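Local coordinates for thiamine-binding periplasmic protein (Escherichia coli, PDB 2QRY), which binds thiamine, thiamine phosphate and thiamine diphosphate with high affinity in the periplasm and serves the ThiBPQ ABC transporter in thiamine import, at residues A[22-30]-A[258-266]. Residues are numbered along the deposited sequence; the frame is centred on the assembly and turned at random.
Sequences KPVLTVYTY and QPELAQKFL. With TPS (thiamin phosphate), chain E.
L25 and V27, alternate residues of strand 24-29, meet L261, A262 and F265 of helix 259-266; the segment axes approach to 9.0 Å and cross at -56°. Apolar contact dominates. L25 sends both methyls to the helix, its CG lying anti to the backbone N (chi1 -160°): CD2 lies 3.9 Å from L261 CB and 3.7 Å from the backbone N of A262, already bonded to Q258 O, while CD1 reaches F265 CB. V27 CG2 sits over one face of the F265 ring, 4.4 Å from CZ, and F47 meets that ring edge-to-face. At the outer end P23 CG approaches L261 CD1.

The polar side chain in the contact, Q258, lies at this partly exposed end. The bent chain of this N-cap residue brings CG within 3.8 Å of V24 O and NE2 to P23 CB, both van der Waals contacts.

Ligand contact belongs to Y30, beyond the strand's far end. TPS C6 lies over one ring face, 3.8 Å above the plane, and T29 OG1 over the other; OH hydrogen-bonds to E248 and N282. A leucine here would probably leave E248 and N282 without their shared hydroxyl partner and the ligand without a flat surface beside C6.

Strand 24-29 pairs in parallel with strands 54-59 and 81-86, and F265 also touches L55 and L83 on these neighbours, so the helix packs across one sheet face. The chemistry implies cohesion by buried apolar side chains, with Y30 alone of these segments touching the ligand.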
loop_
_atom_site.group_PDB
_atom_site.type_symbol
_atom_site.label_atom_id
_atom_site.label_comp_id
_atom_site.label_asym_id
_atom_site.label_seq_id
_atom_site.Cartn_x
_atom_site.Cartn_y
_atom_site.Cartn_z
ATOM N N LYS A 22 22.132 21.074 1.750
ATOM C CA LYS A 22 23.034 20.668 2.868
ATOM C C LYS A 22 22.283 20.094 4.061
ATOM O O LYS A 22 22.664 19.054 4.595
ATOM C CB LYS A 22 23.893 21.851 3.306
ATOM C CG LYS A 22 25.294 21.814 2.740
ATOM C CD LYS A 22 25.906 20.456 2.984
ATOM C CE LYS A 22 27.290 20.356 2.393
ATOM N NZ LYS A 22 27.860 19.003 2.653
ATOM N N PRO A 23 21.218 20.768 4.520
ATOM C CA PRO A 23 20.495 20.196 5.659
ATOM C C PRO A 23 19.834 18.898 5.186
ATOM O O PRO A 23 19.413 18.799 4.032
ATOM C CB PRO A 23 19.481 21.282 6.003
ATOM C CG PRO A 23 19.216 21.926 4.672
ATOM C CD PRO A 23 20.602 22.034 4.086
ATOM N N VAL A 24 19.746 17.907 6.067
ATOM C CA VAL A 24 19.158 16.616 5.711
ATOM C C VAL A 24 17.692 16.462 6.115
ATOM O O VAL A 24 17.261 16.945 7.163
ATOM C CB VAL A 24 19.946 15.458 6.358
ATOM C CG1 VAL A 24 19.426 14.121 5.841
ATOM C CG2 VAL A 24 21.425 15.604 6.066
ATOM N N LEU A 25 16.927 15.786 5.266
ATOM C CA LEU A 25 15.520 15.528 5.541
ATOM C C LEU A 25 15.372 14.009 5.430
ATOM O O LEU A 25 15.384 13.441 4.334
ATOM C CB LEU A 25 14.638 16.256 4.518
ATOM C CG LEU A 25 13.158 16.542 4.829
ATOM C CD1 LEU A 25 12.291 15.371 4.452
ATOM C CD2 LEU A 25 13.004 16.891 6.292
ATOM N N THR A 26 15.264 13.355 6.579
ATOM C CA THR A 26 15.151 11.903 6.646
ATOM C C THR A 26 13.719 11.418 6.474
ATOM O O THR A 26 12.838 11.776 7.249
ATOM C CB THR A 26 15.710 11.388 7.988
ATOM O OG1 THR A 26 17.096 11.739 8.077
ATOM C CG2 THR A 26 15.570 9.877 8.096
ATOM N N VAL A 27 13.497 10.593 5.457
ATOM C CA VAL A 27 12.163 10.074 5.182
ATOM C C VAL A 27 12.058 8.543 5.238
ATOM O O VAL A 27 12.545 7.853 4.340
ATOM C CB VAL A 27 11.676 10.534 3.787
ATOM C CG1 VAL A 27 10.258 10.024 3.535
ATOM C CG2 VAL A 27 11.734 12.061 3.687
ATOM N N TYR A 28 11.419 8.024 6.287
ATOM C CA TYR A 28 11.217 6.584 6.429
ATOM C C TYR A 28 10.180 6.112 5.404
ATOM O O TYR A 28 9.144 6.750 5.225
ATOM C CB TYR A 28 10.693 6.236 7.825
ATOM C CG TYR A 28 11.716 6.235 8.936
ATOM C CD1 TYR A 28 13.054 6.552 8.695
ATOM C CD2 TYR A 28 11.344 5.898 10.233
ATOM C CE1 TYR A 28 13.993 6.530 9.725
ATOM C CE2 TYR A 28 12.268 5.870 11.265
ATOM C CZ TYR A 28 13.589 6.186 11.007
ATOM O OH TYR A 28 14.502 6.154 12.036
ATOM N N THR A 29 10.450 4.991 4.745
ATOM C CA THR A 29 9.513 4.452 3.765
ATOM C C THR A 29 9.788 2.961 3.529
ATOM O O THR A 29 10.726 2.408 4.098
ATOM C CB THR A 29 9.601 5.230 2.422
ATOM O OG1 THR A 29 8.528 4.821 1.566
ATOM C CG2 THR A 29 10.943 4.969 1.728
ATOM N N TYR A 30 8.963 2.313 2.705
ATOM C CA TYR A 30 9.143 0.895 2.413
ATOM C C TYR A 30 10.084 0.688 1.227
ATOM O O TYR A 30 10.363 1.636 0.483
ATOM C CB TYR A 30 7.780 0.224 2.186
ATOM C CG TYR A 30 6.856 0.918 1.207
ATOM C CD1 TYR A 30 6.985 0.722 -0.169
ATOM C CD2 TYR A 30 5.808 1.723 1.664
ATOM C CE1 TYR A 30 6.077 1.303 -1.073
ATOM C CE2 TYR A 30 4.899 2.311 0.775
ATOM C CZ TYR A 30 5.038 2.092 -0.588
ATOM O OH TYR A 30 4.115 2.629 -1.459
ATOM N N GLN A 258 13.568 19.558 11.759
ATOM C CA GLN A 258 13.509 20.263 10.483
ATOM C C GLN A 258 12.041 20.392 10.071
ATOM O O GLN A 258 11.655 19.977 8.980
ATOM C CB GLN A 258 14.275 19.493 9.405
ATOM C CG GLN A 258 15.786 19.387 9.607
ATOM C CD GLN A 258 16.529 20.670 9.267
ATOM O OE1 GLN A 258 16.001 21.543 8.577
ATOM N NE2 GLN A 258 17.767 20.781 9.738
ATOM N N PRO A 259 11.205 20.985 10.937
ATOM C CA PRO A 259 9.776 21.161 10.652
ATOM C C PRO A 259 9.493 21.780 9.285
ATOM O O PRO A 259 8.780 21.203 8.469
ATOM C CB PRO A 259 9.298 22.071 11.782
ATOM C CG PRO A 259 10.259 21.808 12.879
ATOM C CD PRO A 259 11.578 21.708 12.164
ATOM N N GLU A 260 10.059 22.957 9.046
ATOM C CA GLU A 260 9.855 23.675 7.794
ATOM C C GLU A 260 10.099 22.806 6.553
ATOM O O GLU A 260 9.240 22.722 5.672
ATOM C CB GLU A 260 10.753 24.917 7.756
ATOM C CG GLU A 260 10.296 25.981 6.772
ATOM C CD GLU A 260 11.161 27.230 6.805
ATOM O OE1 GLU A 260 11.472 27.714 7.919
ATOM O OE2 GLU A 260 11.518 27.734 5.717
ATOM N N LEU A 261 11.265 22.168 6.480
ATOM C CA LEU A 261 11.585 21.308 5.343
ATOM C C LEU A 261 10.580 20.167 5.233
ATOM O O LEU A 261 10.042 19.902 4.158
ATOM C CB LEU A 261 12.983 20.710 5.488
ATOM C CG LEU A 261 14.085 21.195 4.549
ATOM C CD1 LEU A 261 15.266 20.238 4.653
ATOM C CD2 LEU A 261 13.582 21.242 3.119
ATOM N N ALA A 262 10.343 19.487 6.351
ATOM C CA ALA A 262 9.407 18.369 6.383
ATOM C C ALA A 262 8.095 18.770 5.728
ATOM O O ALA A 262 7.512 18.011 4.948
ATOM C CB ALA A 262 9.150 17.935 7.828
ATOM N N GLN A 263 7.640 19.974 6.048
ATOM C CA GLN A 263 6.388 20.476 5.512
ATOM C C GLN A 263 6.489 20.883 4.047
ATOM O O GLN A 263 5.504 20.810 3.310
ATOM C CB GLN A 263 5.900 21.626 6.391
ATOM C CG GLN A 263 5.768 21.163 7.832
ATOM C CD GLN A 263 5.276 22.226 8.788
ATOM O OE1 GLN A 263 5.872 23.298 8.910
ATOM N NE2 GLN A 263 4.186 21.926 9.491
ATOM N N LYS A 264 7.674 21.302 3.619
ATOM C CA LYS A 264 7.850 21.673 2.226
ATOM C C LYS A 264 7.863 20.386 1.412
ATOM O O LYS A 264 7.498 20.371 0.238
ATOM C CB LYS A 264 9.152 22.459 2.020
ATOM C CG LYS A 264 9.161 23.807 2.729
ATOM C CD LYS A 264 9.966 24.855 1.977
ATOM C CE LYS A 264 11.456 24.553 1.965
ATOM N NZ LYS A 264 12.215 25.638 1.264
ATOM N N PHE A 265 8.278 19.296 2.051
ATOM C CA PHE A 265 8.306 18.009 1.372
ATOM C C PHE A 265 6.893 17.460 1.231
ATOM O O PHE A 265 6.553 16.865 0.211
ATOM C CB PHE A 265 9.176 17.010 2.133
ATOM C CG PHE A 265 9.158 15.633 1.537
ATOM C CD1 PHE A 265 8.236 14.686 1.969
ATOM C CD2 PHE A 265 10.025 15.305 0.503
ATOM C CE1 PHE A 265 8.178 13.436 1.377
ATOM C CE2 PHE A 265 9.975 14.058 -0.099
ATOM C CZ PHE A 265 9.049 13.120 0.339
ATOM N N LEU A 266 6.072 17.666 2.254
ATOM C CA LEU A 266 4.693 17.190 2.231
ATOM C C LEU A 266 3.849 17.940 1.197
ATOM O O LEU A 266 2.998 17.345 0.538
ATOM C CB LEU A 266 4.064 17.318 3.623
ATOM C CG LEU A 266 4.659 16.395 4.700
ATOM C CD1 LEU A 266 4.016 16.680 6.050
ATOM C CD2 LEU A 266 4.451 14.934 4.308
HETATM C CM2 TPS E . 4.286 -4.262 -10.046
HETATM N N3 TPS E . 2.996 -1.387 -4.278
HETATM C C2 TPS E . 3.677 -2.512 -4.183
HETATM S S1 TPS E . 3.865 -2.751 -2.487
HETATM C C5 TPS E . 3.002 -1.305 -1.943
HETATM C C4 TPS E . 2.631 -0.731 -3.140
HETATM C CM4 TPS E . 1.841 0.572 -3.164
HETATM C C6 TPS E . 2.801 -0.940 -0.505
HETATM C C7 TPS E . 3.612 -2.035 0.187
HETATM O O7 TPS E . 3.570 -1.984 1.608
HETATM N N1A TPS E . 2.614 -3.405 -8.457
HETATM C C2A TPS E . 3.873 -3.364 -8.902
HETATM N N3A TPS E . 4.769 -2.547 -8.353
HETATM C C4A TPS E . 4.441 -1.731 -7.328
HETATM N N4A TPS E . 5.394 -0.896 -6.774
HETATM C C5A TPS E . 3.102 -1.747 -6.823
HETATM C C6A TPS E . 2.202 -2.629 -7.443
HETATM C C7A TPS E . 2.629 -0.855 -5.650
HETATM P P1 TPS E . 4.488 -3.206 2.135
HETATM O O1 TPS E . 3.989 -4.536 1.504
HETATM O O2 TPS E . 4.499 -3.278 3.716
HETATM O O3 TPS E . 5.935 -2.963 1.656
#